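Local atomic coordinates of RNA-binding protein Smaug (Drosophila melanogaster, PDB entry 1OXJ), a protein that binds RNA, recognising it through its SAM domain, which is joined in this fragment to an all-helical PHAT domain. Residues R148-E153 / S160-L165; T91-T96 / L113-V118; M81-A86 / T123-Q128; E33-T38 / K61-A66; R71-L76 / I119-N124. One frame throughout, in Å; residues are numbered along the deposited sequence.

All five contacts are carried mainly by apolar side chains, but they differ in depth. Interaction 2 is the buried one, near the middle of the chain, where every touching residue is enclosed; the other four are partly buried and lie 13 to 17 Å from the chain centre, measured centre to centre. Interactions 2, 3 and 5 all use helix 111-127, and the last two sit side by side and share Thr-123 and Asn-124. Interaction 1 joins the final two helices, with a lysine chain at its edge. Interaction 4 lies in the SAM part and adds a lysine at its exposed side, weakly linked through a water; Arg-65 to Thr-96 links it to interaction 2.

Interaction 1. Residues R148-E153 / S160-L165; sequences RSIHNE and SQLKDL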
# COMPACT_ATOMS: atom_id res chain seq x y z
N ARG A 148 -8.07 -5.63 -2.69
CA ARG A 148 -6.90 -6.07 -1.93
C ARG A 148 -6.91 -5.50 -0.51
O ARG A 148 -6.42 -6.13 0.42
CB ARG A 148 -5.61 -5.64 -2.63
CG ARG A 148 -5.38 -6.26 -4.00
CD ARG A 148 -4.95 -7.72 -3.90
NE ARG A 148 -6.01 -8.60 -3.42
CZ ARG A 148 -7.06 -8.98 -4.15
NH1 ARG A 148 -7.19 -8.57 -5.40
NH2 ARG A 148 -7.98 -9.79 -3.62
N SER A 149 -7.47 -4.30 -0.34
CA SER A 149 -7.53 -3.67 0.98
C SER A 149 -8.50 -4.40 1.91
O SER A 149 -8.26 -4.52 3.12
CB SER A 149 -7.96 -2.20 0.84
OG SER A 149 -7.01 -1.45 0.08
N ILE A 150 -9.60 -4.89 1.34
CA ILE A 150 -10.61 -5.61 2.13
C ILE A 150 -9.98 -6.85 2.75
O ILE A 150 -10.38 -7.29 3.83
CB ILE A 150 -11.81 -6.02 1.24
CG1 ILE A 150 -12.61 -4.78 0.86
CG2 ILE A 150 -12.70 -7.01 1.97
CD1 ILE A 150 -13.68 -5.02 -0.19
N HIS A 151 -8.96 -7.39 2.09
CA HIS A 151 -8.29 -8.59 2.58
C HIS A 151 -6.94 -8.35 3.25
O HIS A 151 -6.18 -9.28 3.49
CB HIS A 151 -8.15 -9.59 1.43
CG HIS A 151 -9.47 -10.02 0.86
ND1 HIS A 151 -10.37 -10.78 1.57
CD2 HIS A 151 -10.05 -9.77 -0.34
CE1 HIS A 151 -11.46 -10.97 0.84
NE2 HIS A 151 -11.29 -10.37 -0.32
N ASN A 152 -6.66 -7.09 3.56
CA ASN A 152 -5.41 -6.75 4.24
C ASN A 152 -5.70 -6.86 5.73
O ASN A 152 -6.52 -6.11 6.26
CB ASN A 152 -4.99 -5.32 3.91
CG ASN A 152 -3.62 -4.97 4.44
OD1 ASN A 152 -3.18 -5.52 5.45
ND2 ASN A 152 -2.94 -4.05 3.77
N GLU A 153 -5.04 -7.80 6.40
CA GLU A 153 -5.27 -8.00 7.83
C GLU A 153 -5.17 -6.73 8.66
O GLU A 153 -5.82 -6.62 9.70
CB GLU A 153 -4.31 -9.07 8.36
CG GLU A 153 -4.67 -10.48 7.90
CD GLU A 153 -3.75 -11.54 8.46
OE1 GLU A 153 -3.42 -11.47 9.66
OE2 GLU A 153 -3.36 -12.46 7.70
N SER A 160 -15.57 -4.04 6.73
CA SER A 160 -16.98 -3.77 6.49
C SER A 160 -17.19 -2.45 5.76
O SER A 160 -17.93 -2.38 4.78
CB SER A 160 -17.75 -3.76 7.82
OG SER A 160 -19.12 -3.46 7.60
N GLN A 161 -16.53 -1.41 6.23
CA GLN A 161 -16.65 -0.10 5.62
C GLN A 161 -16.09 -0.12 4.19
O GLN A 161 -16.59 0.58 3.30
CB GLN A 161 -15.91 0.95 6.45
CG GLN A 161 -16.38 1.07 7.90
CD GLN A 161 -15.73 0.05 8.83
OE1 GLN A 161 -15.88 -1.17 8.66
NE2 GLN A 161 -15.00 0.54 9.83
N LEU A 162 -15.06 -0.93 3.97
CA LEU A 162 -14.45 -1.03 2.64
C LEU A 162 -15.38 -1.74 1.66
O LEU A 162 -15.51 -1.31 0.52
CB LEU A 162 -13.10 -1.76 2.73
CG LEU A 162 -11.98 -0.96 3.40
CD1 LEU A 162 -10.80 -1.86 3.75
CD2 LEU A 162 -11.56 0.18 2.48
N LYS A 163 -16.02 -2.82 2.11
CA LYS A 163 -16.94 -3.55 1.25
C LYS A 163 -18.10 -2.62 0.87
O LYS A 163 -18.56 -2.62 -0.27
CB LYS A 163 -17.49 -4.78 1.96
CG LYS A 163 -16.43 -5.80 2.35
CD LYS A 163 -17.04 -6.94 3.15
CE LYS A 163 -15.96 -7.90 3.65
NZ LYS A 163 -16.53 -9.01 4.47
N ASP A 164 -18.55 -1.83 1.83
CA ASP A 164 -19.64 -0.89 1.58
C ASP A 164 -19.22 0.09 0.51
O ASP A 164 -19.91 0.27 -0.50
CB ASP A 164 -20.00 -0.13 2.86
CG ASP A 164 -20.69 -1.00 3.90
OD1 ASP A 164 -20.91 -0.51 5.03
OD2 ASP A 164 -21.02 -2.16 3.59
N LEU A 165 -18.07 0.73 0.72
CA LEU A 165 -17.53 1.71 -0.21
C LEU A 165 -17.41 1.12 -1.62
O LEU A 165 -17.86 1.73 -2.60
CB LEU A 165 -16.15 2.18 0.27
CG LEU A 165 -15.70 3.61 -0.05
CD1 LEU A 165 -14.25 3.78 0.37
CD2 LEU A 165 -15.86 3.90 -1.54
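Ile-150, near the end of helix 136-150, lies against Leu-162 and Lys-163 of helix 159-170: CG1 meets the leucine, while CD1 beyond it and CG2 both meet the lysine. From CB, a chi1 of -71° sets CG1 anti to the carbonyl carbon and CG2 anti to the backbone N, which places CG1 over Leu-162 CB and CG2 by the lysine chain. Ile-150 CG1 is 3.6 Å from Leu-162 CB, as the two side chains slide past one another in opposite directions. At the tip, Ile-150 CD1 reaches Lys-163 CG at 3.8 Å. The other branch takes the lysine further out, Ile-150 CG2 lying 3.8 Å from Lys-163 CE. The extended lysine thus crosses the isoleucine at about a right angle, touching CD1 with CG and CG2 with CG and CE.

Leu-162 continues the other way: its CD1 is 3.7 Å from Ser-149 O and 4.1 Å from Ser-149 CB. The serine hydroxyl is engaged within its own helix, with Ile-145 O, and Leu-162 also leans on Leu-116 of helix 111-127.

This hairpin of the last two PHAT helices is therefore held by van der Waals contact, with the aliphatic part of an exposed lysine roofing an isoleucine while its ammonium stays beyond the apolar patch.

Interaction 2. Residues T91-T96 / L113-V118; sequences TNIVLT and LRFLKV
Phe-115 of helix 111-127 pushes one side of its ring against Ile-93 and Val-94, two consecutive residues of the turn that follows helix 83-91. Ile-93 CG2 comes closest to Phe-115 CD1, at 3.6 Å, and is almost as near the next ring carbon, Phe-115 CE1, at 3.8 Å. At the far end of the ring, Phe-115 CZ is 3.7 Å from Val-94 CB and 3.8 Å from Val-94 CG2. Both aliphatic groups approach the ring obliquely. Between them runs the peptide itself, with Val-94 N 3.8 Å from Phe-115 CE1. The phenylalanine reaches this far because its CG is swung opposite the backbone N, chi1 -172°, sending the ring out from the helix toward the turn.

The next shell fixes the turn. Residues Ile-93 to Thr-96 form a type I beta turn, and Ile-93 O is gripped twice by Thr-96: by its N at 2.9 Å and by its OG1 at 2.7 Å, the latter in the carbonyl plane on a lone pair. Thr-96 OG1 is also hydrogen-bonded to Arg-65 NH1, which ties the turn to helix 49-77.

All three touching side chains are buried. Ser-149 and Trp-144 of helix 136-150 pack on Val-94, Ser-149 also meets Phe-115, and Leu-69 of helix 49-77 lies against Ile-93, placing the ring and turn between these two helices.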
# COMPACT_ATOMS: atom_id res chain seq x y z
N THR A 91 -1.61 1.79 -6.03
CA THR A 91 -1.34 0.46 -6.55
C THR A 91 -0.02 -0.12 -6.04
O THR A 91 0.10 -1.33 -5.81
CB THR A 91 -1.31 0.48 -8.09
OG1 THR A 91 -2.64 0.70 -8.58
CG2 THR A 91 -0.76 -0.82 -8.64
N ASN A 92 0.97 0.76 -5.86
CA ASN A 92 2.28 0.33 -5.40
C ASN A 92 2.43 0.32 -3.89
O ASN A 92 3.52 0.09 -3.37
CB ASN A 92 3.36 1.22 -6.02
CG ASN A 92 3.36 1.16 -7.53
OD1 ASN A 92 3.38 0.08 -8.11
ND2 ASN A 92 3.33 2.32 -8.18
N ILE A 93 1.33 0.55 -3.19
CA ILE A 93 1.37 0.56 -1.73
C ILE A 93 0.42 -0.47 -1.12
O ILE A 93 0.70 -1.06 -0.07
CB ILE A 93 1.00 1.97 -1.19
CG1 ILE A 93 2.09 2.97 -1.60
CG2 ILE A 93 0.84 1.94 0.33
CD1 ILE A 93 1.80 4.39 -1.13
N VAL A 94 -0.69 -0.71 -1.80
CA VAL A 94 -1.72 -1.61 -1.29
C VAL A 94 -1.26 -3.02 -0.88
O VAL A 94 -1.81 -3.60 0.06
CB VAL A 94 -2.89 -1.73 -2.29
CG1 VAL A 94 -2.44 -2.48 -3.54
CG2 VAL A 94 -4.09 -2.37 -1.61
N LEU A 95 -0.24 -3.55 -1.55
CA LEU A 95 0.26 -4.89 -1.23
C LEU A 95 1.44 -4.90 -0.27
O LEU A 95 1.90 -5.97 0.13
CB LEU A 95 0.66 -5.63 -2.50
CG LEU A 95 -0.42 -5.78 -3.57
CD1 LEU A 95 0.11 -6.61 -4.72
CD2 LEU A 95 -1.66 -6.42 -2.96
N THR A 96 1.94 -3.72 0.09
CA THR A 96 3.09 -3.65 1.01
C THR A 96 2.73 -4.01 2.45
O THR A 96 1.59 -3.84 2.87
CB THR A 96 3.71 -2.24 1.02
OG1 THR A 96 2.78 -1.30 1.57
CG2 THR A 96 4.09 -1.81 -0.39
N LEU A 113 -3.42 3.95 8.36
CA LEU A 113 -4.33 5.07 8.56
C LEU A 113 -4.25 6.09 7.41
O LEU A 113 -5.27 6.57 6.94
CB LEU A 113 -4.00 5.77 9.88
CG LEU A 113 -5.05 6.73 10.44
CD1 LEU A 113 -6.29 5.93 10.84
CD2 LEU A 113 -4.47 7.47 11.66
N ARG A 114 -3.03 6.42 6.99
CA ARG A 114 -2.85 7.37 5.90
C ARG A 114 -3.42 6.79 4.61
O ARG A 114 -3.99 7.52 3.80
CB ARG A 114 -1.36 7.68 5.70
CG ARG A 114 -0.67 8.34 6.92
CD ARG A 114 -1.47 9.53 7.43
NE ARG A 114 -1.60 10.60 6.44
CZ ARG A 114 -0.71 11.58 6.25
NH1 ARG A 114 0.39 11.63 6.98
NH2 ARG A 114 -0.95 12.53 5.35
N PHE A 115 -3.24 5.49 4.43
CA PHE A 115 -3.74 4.80 3.24
C PHE A 115 -5.26 4.87 3.18
O PHE A 115 -5.85 5.16 2.14
CB PHE A 115 -3.29 3.34 3.25
CG PHE A 115 -3.58 2.61 1.97
CD1 PHE A 115 -2.68 2.63 0.92
CD2 PHE A 115 -4.77 1.91 1.82
CE1 PHE A 115 -2.95 1.96 -0.28
CE2 PHE A 115 -5.06 1.23 0.62
CZ PHE A 115 -4.14 1.26 -0.43
N LEU A 116 -5.92 4.59 4.31
CA LEU A 116 -7.37 4.64 4.36
C LEU A 116 -7.87 6.07 4.18
O LEU A 116 -8.95 6.29 3.62
CB LEU A 116 -7.88 4.05 5.67
CG LEU A 116 -7.78 2.53 5.82
CD1 LEU A 116 -8.28 2.14 7.18
CD2 LEU A 116 -8.60 1.84 4.72
N LYS A 117 -7.10 7.04 4.66
CA LYS A 117 -7.48 8.45 4.52
C LYS A 117 -7.50 8.82 3.04
O LYS A 117 -8.43 9.48 2.56
CB LYS A 117 -6.50 9.37 5.26
CG LYS A 117 -6.86 9.67 6.71
CD LYS A 117 -5.91 10.70 7.31
CE LYS A 117 -6.36 11.17 8.69
NZ LYS A 117 -6.27 10.09 9.71
N VAL A 118 -6.46 8.41 2.31
CA VAL A 118 -6.36 8.69 0.89
C VAL A 118 -7.49 8.00 0.13
O VAL A 118 -8.07 8.57 -0.80
CB VAL A 118 -5.01 8.24 0.32
CG1 VAL A 118 -5.04 8.27 -1.20
CG2 VAL A 118 -3.90 9.15 0.85

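Interaction 3. Residues M81-A86 / T123-Q128; sequences MELSTA and TNTLQQ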
# COMPACT_ATOMS: atom_id res chain seq x y z
N MET A 81 -3.50 16.95 -8.42
CA MET A 81 -3.28 15.58 -8.89
C MET A 81 -4.53 14.94 -9.49
O MET A 81 -5.62 15.11 -8.96
CB MET A 81 -2.77 14.71 -7.73
CG MET A 81 -2.47 13.25 -8.09
SD MET A 81 -1.75 12.30 -6.70
CE MET A 81 0.00 12.69 -6.94
N GLU A 82 -4.35 14.23 -10.60
CA GLU A 82 -5.45 13.52 -11.26
C GLU A 82 -5.74 12.23 -10.49
O GLU A 82 -4.84 11.67 -9.85
CB GLU A 82 -5.08 13.15 -12.69
CG GLU A 82 -5.05 14.33 -13.63
CD GLU A 82 -6.44 14.85 -13.94
OE1 GLU A 82 -6.56 16.04 -14.29
OE2 GLU A 82 -7.40 14.05 -13.85
N LEU A 83 -6.98 11.76 -10.55
CA LEU A 83 -7.35 10.53 -9.87
C LEU A 83 -6.57 9.35 -10.41
O LEU A 83 -6.17 8.46 -9.66
CB LEU A 83 -8.84 10.26 -10.00
CG LEU A 83 -9.76 11.17 -9.20
CD1 LEU A 83 -11.21 10.74 -9.42
CD2 LEU A 83 -9.39 11.10 -7.73
N SER A 84 -6.34 9.34 -11.73
CA SER A 84 -5.60 8.24 -12.33
C SER A 84 -4.21 8.16 -11.69
O SER A 84 -3.71 7.07 -11.42
CB SER A 84 -5.47 8.43 -13.85
OG SER A 84 -4.69 9.56 -14.17
N THR A 85 -3.61 9.31 -11.43
CA THR A 85 -2.28 9.34 -10.82
C THR A 85 -2.33 8.82 -9.39
O THR A 85 -1.50 7.99 -8.99
CB THR A 85 -1.70 10.77 -10.79
OG1 THR A 85 -1.52 11.25 -12.13
CG2 THR A 85 -0.35 10.79 -10.05
N ALA A 86 -3.30 9.31 -8.62
CA ALA A 86 -3.45 8.89 -7.22
C ALA A 86 -3.66 7.38 -7.13
O ALA A 86 -3.11 6.72 -6.25
CB ALA A 86 -4.62 9.63 -6.58
N THR A 123 -12.15 8.15 -3.31
CA THR A 123 -13.52 7.74 -3.60
C THR A 123 -14.48 8.93 -3.51
O THR A 123 -15.50 8.96 -4.20
CB THR A 123 -13.98 6.62 -2.64
OG1 THR A 123 -13.94 7.09 -1.29
CG2 THR A 123 -13.07 5.40 -2.78
N ASN A 124 -14.15 9.91 -2.68
CA ASN A 124 -14.99 11.10 -2.54
C ASN A 124 -14.82 12.05 -3.72
O ASN A 124 -15.79 12.62 -4.21
CB ASN A 124 -14.67 11.84 -1.24
CG ASN A 124 -15.23 11.15 -0.01
OD1 ASN A 124 -15.02 11.59 1.12
ND2 ASN A 124 -15.96 10.05 -0.23
N THR A 125 -13.58 12.22 -4.17
CA THR A 125 -13.29 13.09 -5.30
C THR A 125 -13.94 12.48 -6.53
O THR A 125 -14.48 13.19 -7.39
CB THR A 125 -11.77 13.18 -5.53
OG1 THR A 125 -11.17 13.92 -4.46
CG2 THR A 125 -11.47 13.88 -6.86
N LEU A 126 -13.90 11.16 -6.59
CA LEU A 126 -14.47 10.39 -7.68
C LEU A 126 -15.96 10.69 -7.83
O LEU A 126 -16.40 11.22 -8.85
CB LEU A 126 -14.27 8.90 -7.41
CG LEU A 126 -14.71 7.90 -8.48
CD1 LEU A 126 -13.88 8.11 -9.73
CD2 LEU A 126 -14.52 6.49 -7.95
N GLN A 127 -16.72 10.35 -6.80
CA GLN A 127 -18.17 10.56 -6.82
C GLN A 127 -18.57 11.99 -7.15
O GLN A 127 -19.71 12.24 -7.54
CB GLN A 127 -18.77 10.14 -5.47
CG GLN A 127 -18.58 8.66 -5.16
CD GLN A 127 -19.32 8.21 -3.92
OE1 GLN A 127 -19.06 8.69 -2.82
NE2 GLN A 127 -20.25 7.28 -4.10
N GLN A 128 -17.64 12.93 -7.02
CA GLN A 128 -17.92 14.33 -7.32
C GLN A 128 -17.48 14.73 -8.73
O GLN A 128 -17.73 15.85 -9.17
CB GLN A 128 -17.24 15.25 -6.31
CG GLN A 128 -17.95 15.31 -4.96
CD GLN A 128 -17.21 16.18 -3.96
OE1 GLN A 128 -16.87 17.33 -4.25
NE2 GLN A 128 -16.96 15.64 -2.77
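Leu-83, at the start of helix 83-91, has its CG opposite the carbonyl carbon (chi1 -72°) and an extended chi2 of -178°, which carries both methyls across to Thr-125 and Leu-126 of helix 111-127. Thr-125 answers with a chi1 of -70° that turns CG2 toward the leucine and leaves OG1 to bond Ile-121 O in its own helix. Leu-83 CD2 and Thr-125 CG2 meet methyl to methyl at 3.6 Å. The other methyl presses closer to the backbone: Leu-83 CD1 lies 3.7 Å from Leu-126 CA and 3.8 Å from Leu-126 CD1, the two leucines crossing at about a right angle. One leucine thus straddles two consecutive residues near the C-terminal end of helix 111-127.

Behind the contact, Leu-126 turns into the rest of the PHAT core, touching Leu-139 and Leu-142 of helix 136-150 and Leu-169 of helix 159-170. In helix 83-91, Ala-86, one turn after Leu-83, packs on Val-72 and Leu-76 of helix 49-77.

Interaction 4. Residues E33-T38 / K61-A66; sequences EMLLIT and KLKERA
Within the SAM domain, the turn that follows helix 31-34 packs on the long C-terminal helix 49-77. Leu-35 spreads over Leu-62 and the stem of Lys-63, its CD2 lying 4.2 Å from Leu-62 CB. Met-34 makes the closer carbon contact: its chain bends at chi3, 75°, so that Met-34 CE comes within 3.8 Å of Leu-62 CD1, the two side chains crossing at about a right angle.

Toward solvent, Lys-63 lays its CE 3.2 Å from Leu-35 O. The bend at chi4, 72°, leaves Lys-63 NZ 4.0 Å from Leu-35 O and not bonded to it; the ammonium forms a salt bridge with Asp-60 instead. A water lies 3.0 Å from Ile-37 O and within a weak bond of Lys-63 NZ, a tentative bridge. On the helix, Arg-65 NE bonds back to Leu-62 O at 2.8 Å, and the guanidinium lays one face over Leu-62 CD2.

With Ile-10 and Trp-13 of helix 10-16 packed alongside, this is one side of the compact helical bundle characteristic of SAM domains, in which the long last helix backs the shorter ones.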
# COMPACT_ATOMS: atom_id res chain seq x y z
N GLU A 33 12.60 -4.87 11.80
CA GLU A 33 13.84 -5.41 11.25
C GLU A 33 13.84 -5.32 9.73
O GLU A 33 14.87 -5.02 9.12
CB GLU A 33 14.02 -6.87 11.69
CG GLU A 33 14.35 -7.02 13.18
CD GLU A 33 14.57 -8.46 13.58
OE1 GLU A 33 13.64 -9.29 13.39
OE2 GLU A 33 15.67 -8.77 14.08
N MET A 34 12.68 -5.59 9.12
CA MET A 34 12.55 -5.51 7.66
C MET A 34 12.98 -4.13 7.19
O MET A 34 13.69 -4.01 6.18
CB MET A 34 11.09 -5.77 7.22
CG MET A 34 10.74 -5.32 5.75
SD MET A 34 9.03 -5.65 5.23
CE MET A 34 8.16 -4.37 6.11
N LEU A 35 12.57 -3.09 7.92
CA LEU A 35 12.91 -1.72 7.54
C LEU A 35 14.38 -1.35 7.75
O LEU A 35 14.81 -0.29 7.33
CB LEU A 35 12.02 -0.72 8.29
CG LEU A 35 10.52 -0.84 7.98
CD1 LEU A 35 9.75 0.24 8.74
CD2 LEU A 35 10.29 -0.70 6.48
N LEU A 36 15.14 -2.25 8.37
CA LEU A 36 16.56 -2.01 8.61
C LEU A 36 17.41 -2.67 7.52
O LEU A 36 18.63 -2.54 7.52
CB LEU A 36 16.97 -2.56 9.97
CG LEU A 36 16.33 -1.87 11.17
CD1 LEU A 36 16.82 -2.51 12.47
CD2 LEU A 36 16.68 -0.39 11.15
N ILE A 37 16.76 -3.37 6.60
CA ILE A 37 17.45 -4.06 5.52
C ILE A 37 18.18 -3.13 4.56
O ILE A 37 17.61 -2.14 4.08
CB ILE A 37 16.47 -4.93 4.71
CG1 ILE A 37 16.05 -6.14 5.55
CG2 ILE A 37 17.11 -5.36 3.40
CD1 ILE A 37 14.97 -6.99 4.92
N THR A 38 19.44 -3.46 4.28
CA THR A 38 20.27 -2.69 3.35
C THR A 38 20.81 -3.63 2.28
O THR A 38 20.85 -4.85 2.48
CB THR A 38 21.47 -2.04 4.08
OG1 THR A 38 22.20 -3.04 4.80
CG2 THR A 38 20.99 -0.97 5.04
N LYS A 61 11.59 2.41 -0.65
CA LYS A 61 10.30 2.96 -1.06
C LYS A 61 9.26 2.73 0.03
O LYS A 61 8.34 3.53 0.19
CB LYS A 61 9.83 2.34 -2.38
CG LYS A 61 10.68 2.74 -3.57
CD LYS A 61 10.05 2.35 -4.89
CE LYS A 61 10.94 2.78 -6.05
NZ LYS A 61 10.33 2.47 -7.37
N LEU A 62 9.42 1.65 0.79
CA LEU A 62 8.49 1.37 1.88
C LEU A 62 8.60 2.51 2.87
O LEU A 62 7.59 3.00 3.39
CB LEU A 62 8.84 0.05 2.59
CG LEU A 62 8.49 -1.26 1.89
CD1 LEU A 62 8.71 -2.44 2.85
CD2 LEU A 62 7.02 -1.21 1.45
N LYS A 63 9.82 2.96 3.11
CA LYS A 63 10.05 4.05 4.06
C LYS A 63 9.45 5.37 3.60
O LYS A 63 9.19 6.24 4.42
CB LYS A 63 11.55 4.23 4.33
CG LYS A 63 12.27 3.01 4.89
CD LYS A 63 13.70 3.38 5.26
CE LYS A 63 14.63 2.18 5.26
NZ LYS A 63 14.91 1.70 3.87
N GLU A 64 9.22 5.50 2.30
CA GLU A 64 8.64 6.74 1.76
C GLU A 64 7.12 6.75 1.71
O GLU A 64 6.50 7.78 1.43
CB GLU A 64 9.18 6.99 0.35
CG GLU A 64 10.63 7.45 0.31
CD GLU A 64 10.90 8.62 1.25
OE1 GLU A 64 10.18 9.64 1.15
OE2 GLU A 64 11.83 8.51 2.08
N ARG A 65 6.50 5.62 2.02
CA ARG A 65 5.05 5.54 1.98
C ARG A 65 4.30 6.68 2.66
O ARG A 65 3.39 7.27 2.07
CB ARG A 65 4.58 4.20 2.55
CG ARG A 65 4.83 3.02 1.62
CD ARG A 65 4.46 1.72 2.28
NE ARG A 65 5.25 1.50 3.50
CZ ARG A 65 5.06 0.48 4.32
NH1 ARG A 65 4.11 -0.41 4.05
NH2 ARG A 65 5.80 0.34 5.42
N ALA A 66 4.67 7.00 3.90
CA ALA A 66 3.99 8.08 4.62
C ALA A 66 4.04 9.41 3.86
O ALA A 66 3.05 10.13 3.77
CB ALA A 66 4.59 8.25 6.02
O HOH W 1 17.30 0.08 2.12

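Interaction 5. Residues R71-L76 / I119-N124; sequences RVEQEL and IDIVTN
Apolar contacts between Leu-76 and the pair Ile-121 and Val-122 join helix 49-77 to helix 111-127 here. Leu-76 CD1 reaches Val-122 CG2 at 3.6 Å, and nearer its stem Leu-76 CB lies 3.9 Å from Ile-121 CG2. The isoleucine methyl also touches the leucine tip, Ile-121 CG2 to Leu-76 CD1 being 4.1 Å, so Leu-76 rests against two successive residues of the facing helix. Ile-121 puts its two arms to different uses: with chi1 at -62°, CG2 goes to the leucine while CG1 points CD1 across the stem of Glu-73. The glutamate and isoleucine side chains cross at about a right angle, though the detail of this approach is doubtful.

The polar end of the glutamate looks elsewhere. Glu-73 extends beyond CG and brings its carboxylate to a salt bridge with Arg-114, one of the residues earlier on helix 111-127, so the charge ties the same two helices together next to the apolar patch.

As for the backbones, the segments run in nearly the same direction, 30° apart, with axes 10.0 Å from each other at closest approach. That spacing is filled by branched aliphatic side chains, while Met-81 and Ala-86 cover Leu-76 and Leu-142 covers Val-122. The joint thus depends on apolar burial of Leu-76 with Ile-121 and Val-122, supplemented by the ionic bond of Glu-73 to Arg-114 beside the apolar patch.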
# COMPACT_ATOMS: atom_id res chain seq x y z
N ARG A 71 1.55 13.34 0.40
CA ARG A 71 1.58 14.12 -0.84
C ARG A 71 0.31 13.93 -1.67
O ARG A 71 -0.28 14.90 -2.15
CB ARG A 71 2.79 13.72 -1.68
CG ARG A 71 2.98 14.56 -2.93
CD ARG A 71 3.29 13.68 -4.12
NE ARG A 71 4.41 12.77 -3.87
CZ ARG A 71 4.80 11.83 -4.72
NH1 ARG A 71 4.16 11.68 -5.88
NH2 ARG A 71 5.82 11.04 -4.42
N VAL A 72 -0.09 12.68 -1.86
CA VAL A 72 -1.28 12.39 -2.64
C VAL A 72 -2.50 13.02 -1.99
O VAL A 72 -3.33 13.63 -2.67
CB VAL A 72 -1.50 10.86 -2.78
CG1 VAL A 72 -2.88 10.57 -3.37
CG2 VAL A 72 -0.42 10.27 -3.68
N GLU A 73 -2.60 12.89 -0.68
CA GLU A 73 -3.72 13.48 0.04
C GLU A 73 -3.78 14.98 -0.29
O GLU A 73 -4.81 15.50 -0.70
CB GLU A 73 -3.53 13.31 1.55
CG GLU A 73 -4.62 13.96 2.38
CD GLU A 73 -4.37 13.86 3.87
OE1 GLU A 73 -4.03 12.75 4.34
OE2 GLU A 73 -4.51 14.88 4.56
N GLN A 74 -2.64 15.64 -0.10
CA GLN A 74 -2.51 17.07 -0.33
C GLN A 74 -2.85 17.51 -1.75
O GLN A 74 -3.70 18.38 -1.95
CB GLN A 74 -1.09 17.50 0.02
CG GLN A 74 -0.81 18.97 -0.17
CD GLN A 74 0.65 19.29 0.04
OE1 GLN A 74 1.21 19.01 1.11
NE2 GLN A 74 1.29 19.86 -0.98
N GLU A 75 -2.19 16.91 -2.74
CA GLU A 75 -2.42 17.27 -4.13
C GLU A 75 -3.80 16.94 -4.68
O GLU A 75 -4.22 17.51 -5.68
CB GLU A 75 -1.34 16.64 -5.01
CG GLU A 75 0.02 17.28 -4.81
CD GLU A 75 1.08 16.69 -5.72
OE1 GLU A 75 0.84 16.62 -6.95
OE2 GLU A 75 2.15 16.31 -5.20
N LEU A 76 -4.51 16.01 -4.04
CA LEU A 76 -5.86 15.69 -4.49
C LEU A 76 -6.79 16.75 -3.93
O LEU A 76 -7.71 17.21 -4.59
CB LEU A 76 -6.29 14.30 -4.00
CG LEU A 76 -5.76 13.09 -4.77
CD1 LEU A 76 -6.19 11.82 -4.07
CD2 LEU A 76 -6.27 13.12 -6.20
N ILE A 119 -7.82 6.77 0.54
CA ILE A 119 -8.92 6.06 -0.12
C ILE A 119 -10.21 6.87 0.01
O ILE A 119 -10.98 6.97 -0.95
CB ILE A 119 -9.14 4.65 0.50
CG1 ILE A 119 -7.98 3.72 0.13
CG2 ILE A 119 -10.45 4.06 -0.01
CD1 ILE A 119 -7.84 3.45 -1.38
N ASP A 120 -10.44 7.45 1.18
CA ASP A 120 -11.65 8.26 1.39
C ASP A 120 -11.67 9.47 0.47
O ASP A 120 -12.69 9.78 -0.15
CB ASP A 120 -11.76 8.73 2.85
CG ASP A 120 -12.11 7.61 3.81
OD1 ASP A 120 -12.76 6.64 3.38
OD2 ASP A 120 -11.76 7.72 5.01
N ILE A 121 -10.53 10.16 0.38
CA ILE A 121 -10.43 11.34 -0.47
C ILE A 121 -10.62 10.95 -1.94
O ILE A 121 -11.36 11.61 -2.67
CB ILE A 121 -9.06 12.01 -0.32
CG1 ILE A 121 -8.88 12.48 1.13
CG2 ILE A 121 -8.93 13.17 -1.29
CD1 ILE A 121 -7.52 13.07 1.42
N VAL A 122 -9.98 9.86 -2.36
CA VAL A 122 -10.09 9.38 -3.73
C VAL A 122 -11.53 9.03 -4.09
O VAL A 122 -12.09 9.55 -5.06
CB VAL A 122 -9.20 8.14 -3.98
CG1 VAL A 122 -9.55 7.48 -5.32
CG2 VAL A 122 -7.74 8.54 -3.98
N THR A 123 -12.15 8.15 -3.31
CA THR A 123 -13.52 7.74 -3.60
C THR A 123 -14.48 8.93 -3.51
O THR A 123 -15.50 8.96 -4.20
CB THR A 123 -13.98 6.62 -2.64
OG1 THR A 123 -13.94 7.09 -1.29
CG2 THR A 123 -13.07 5.40 -2.78
N ASN A 124 -14.15 9.91 -2.68
CA ASN A 124 -14.99 11.10 -2.54
C ASN A 124 -14.82 12.05 -3.72
O ASN A 124 -15.79 12.62 -4.21
CB ASN A 124 -14.67 11.84 -1.24
CG ASN A 124 -15.23 11.15 -0.01
OD1 ASN A 124 -15.02 11.59 1.12
ND2 ASN A 124 -15.96 10.05 -0.23